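Local coordinates for (r)-specific enoyl-coa hydratase (Aeromonas punctata, PDB 1IQ6), which catalyses the hydration of trans-2-enoyl-CoA of four to six carbons to (3R)-3-hydroxyacyl-CoA, supplying monomers for polyhydroxyalkanoate biosynthesis, at the interface of chains A and B. Coordinates in Å, arbitrary orientation; residue numbers count along the deposited sequence, not the author numbering. Chains: chain A/B, (r)-specific enoyl-coa hydratase.

The interface of chains A and B. Residues chain A 67-68, 72-75; chain B 31-36, 42.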
loop_
_atom_site.group_PDB
_atom_site.type_symbol
_atom_site.label_atom_id
_atom_site.label_comp_id
_atom_site.label_asym_id
_atom_site.label_seq_id
_atom_site.Cartn_x
_atom_site.Cartn_y
_atom_site.Cartn_z
ATOM N N GLY A 67 -2.314 11.185 6.595
ATOM C CA GLY A 67 -1.787 12.412 6.023
ATOM C C GLY A 67 -2.705 13.618 5.998
ATOM O O GLY A 67 -2.236 14.754 5.901
ATOM N N GLN A 68 -4.010 13.394 6.082
ATOM C CA GLN A 68 -4.947 14.511 6.050
ATOM C C GLN A 68 -5.835 14.686 7.282
ATOM O O GLN A 68 -6.481 15.722 7.430
ATOM C CB GLN A 68 -5.815 14.419 4.795
ATOM C CG GLN A 68 -5.071 14.749 3.503
ATOM C CD GLN A 68 -4.534 16.170 3.484
ATOM O OE1 GLN A 68 -3.523 16.482 4.126
ATOM N NE2 GLN A 68 -5.220 17.046 2.760
ATOM N N GLY A 72 -2.361 13.938 10.508
ATOM C CA GLY A 72 -2.583 15.001 9.542
ATOM C C GLY A 72 -1.342 15.519 8.834
ATOM O O GLY A 72 -0.281 14.901 8.889
ATOM N N LYS A 73 -1.478 16.667 8.175
ATOM C CA LYS A 73 -0.376 17.271 7.430
ATOM C C LYS A 73 0.922 17.313 8.225
ATOM O O LYS A 73 0.938 17.680 9.402
ATOM C CB LYS A 73 -0.748 18.691 6.980
ATOM C CG LYS A 73 -1.003 19.675 8.112
ATOM C CD LYS A 73 -1.364 21.062 7.579
ATOM C CE LYS A 73 -0.194 21.721 6.860
ATOM N NZ LYS A 73 -0.533 23.091 6.370
ATOM N N GLY A 74 2.012 16.930 7.566
ATOM C CA GLY A 74 3.308 16.929 8.217
ATOM C C GLY A 74 3.711 15.563 8.735
ATOM O O GLY A 74 4.885 15.330 9.022
ATOM N N SER A 75 2.740 14.662 8.868
ATOM C CA SER A 75 3.002 13.308 9.351
ATOM C C SER A 75 3.839 12.543 8.339
ATOM O O SER A 75 3.750 12.789 7.135
ATOM C CB SER A 75 1.685 12.558 9.585
ATOM O OG SER A 75 0.945 13.136 10.647
ATOM N N GLU B 31 -6.713 9.871 -1.146
ATOM C CA GLU B 31 -7.244 11.008 -0.399
ATOM C C GLU B 31 -6.129 11.639 0.443
ATOM O O GLU B 31 -6.395 12.458 1.322
ATOM C CB GLU B 31 -8.411 10.586 0.506
ATOM C CG GLU B 31 -9.612 10.023 -0.245
ATOM C CD GLU B 31 -10.272 11.044 -1.156
ATOM O OE1 GLU B 31 -10.999 10.623 -2.080
ATOM O OE2 GLU B 31 -10.073 12.262 -0.944
ATOM N N ASP B 32 -4.880 11.259 0.167
ATOM C CA ASP B 32 -3.734 11.801 0.900
ATOM C C ASP B 32 -3.087 12.960 0.154
ATOM O O ASP B 32 -2.213 12.761 -0.696
ATOM C CB ASP B 32 -2.674 10.721 1.157
ATOM C CG ASP B 32 -1.498 11.243 1.980
ATOM O OD1 ASP B 32 -1.505 12.436 2.345
ATOM O OD2 ASP B 32 -0.568 10.458 2.270
ATOM N N PHE B 33 -3.519 14.173 0.479
ATOM C CA PHE B 33 -2.983 15.368 -0.150
ATOM C C PHE B 33 -1.976 16.071 0.766
ATOM O O PHE B 33 -1.855 17.296 0.754
ATOM C CB PHE B 33 -4.121 16.324 -0.517
ATOM C CG PHE B 33 -5.147 15.716 -1.431
ATOM C CD1 PHE B 33 -6.227 15.003 -0.915
ATOM C CD2 PHE B 33 -5.019 15.831 -2.810
ATOM C CE1 PHE B 33 -7.167 14.412 -1.764
ATOM C CE2 PHE B 33 -5.950 15.245 -3.669
ATOM C CZ PHE B 33 -7.025 14.534 -3.144
ATOM N N ASN B 34 -1.257 15.280 1.561
ATOM C CA ASN B 34 -0.242 15.811 2.472
ATOM C C ASN B 34 0.690 16.690 1.627
ATOM O O ASN B 34 1.256 16.226 0.634
ATOM C CB ASN B 34 0.550 14.649 3.090
ATOM C CG ASN B 34 1.346 15.055 4.322
ATOM O OD1 ASN B 34 1.608 16.231 4.552
ATOM N ND2 ASN B 34 1.746 14.063 5.117
ATOM N N PRO B 35 0.851 17.971 1.999
ATOM C CA PRO B 35 1.720 18.879 1.244
ATOM C C PRO B 35 3.160 18.397 1.067
ATOM O O PRO B 35 3.884 18.897 0.207
ATOM C CB PRO B 35 1.613 20.196 2.023
ATOM C CG PRO B 35 1.227 19.761 3.409
ATOM C CD PRO B 35 0.240 18.661 3.147
ATOM N N LEU B 36 3.567 17.421 1.876
ATOM C CA LEU B 36 4.915 16.865 1.785
ATOM C C LEU B 36 5.137 16.236 0.412
ATOM O O LEU B 36 6.272 16.130 -0.057
ATOM C CB LEU B 36 5.137 15.787 2.856
ATOM C CG LEU B 36 5.415 16.178 4.309
ATOM C CD1 LEU B 36 4.186 16.787 4.934
ATOM C CD2 LEU B 36 5.835 14.944 5.088
ATOM N N PHE B 42 6.375 24.213 0.951
ATOM C CA PHE B 42 6.162 23.508 2.211
ATOM C C PHE B 42 7.266 22.483 2.425
ATOM O O PHE B 42 7.818 22.364 3.518
ATOM C CB PHE B 42 4.815 22.784 2.210
ATOM C CG PHE B 42 4.558 21.993 3.461
ATOM C CD1 PHE B 42 4.173 22.630 4.635
ATOM C CD2 PHE B 42 4.747 20.614 3.480
ATOM C CE1 PHE B 42 3.983 21.907 5.812
ATOM C CE2 PHE B 42 4.561 19.886 4.651
ATOM C CZ PHE B 42 4.179 20.531 5.819
#
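The hydratase 2 motif, which carries the catalytic aspartate and histidine of this hot-dog-fold family, lies in chain B against the end of a chain A helix and the loop after it, an example of an active-site segment braced by the other subunit of a homodimer. B:Asn34 makes the polar link. Its CG stands anti to the backbone N (chi1 -164°), which carries the amide into the A:Gly72-A:Ser75 loop. A:Gly74 N donates to the side-chain oxygen OD1 of B:Asn34 at 3.1 Å, nearly straight (173° at H) and on an in-plane lone pair. The other branch, ND2 of B:Asn34, points to the carbonyl O of A:Ser75 at 3.1 Å, a weak, bent bond; the straight bond, with some help from the weak one, would limit rotation of the amide. The loop is braced in turn by A:Ser75 OG, which donates to A:Gly72 O at 2.8 Å. Within chain B, the backbone N of B:Asn34 donates to OD1 of B:Asp32 from above the carboxylate plane, at 3.0 Å, a bond that may help to orient this catalytic carboxylate and temper its charge. Alongside, A:Gln68, bent at chi2, lays its CG and amide over the B:Glu31-B:Phe33 backbone, its amide nitrogen NE2 coming to CB of B:Phe33 at 3.5 Å, with the amide and ring planes 59° apart. B:Leu36 pushes one methyl, CD1, tightly against A:Gly74 CA at 3.4 Å, while A:Lys73 CB meets B:Pro35 CD. B:Pro35 CG in turn rests over the rim of one face of the B:Phe42 ring. The patch, repeated by the two-fold axis, joins the C-terminal end of helix 55-68 and the loop leading to strand 76-84 in one subunit to the loop after helix 20-30 and the short helix 35-38 in the other.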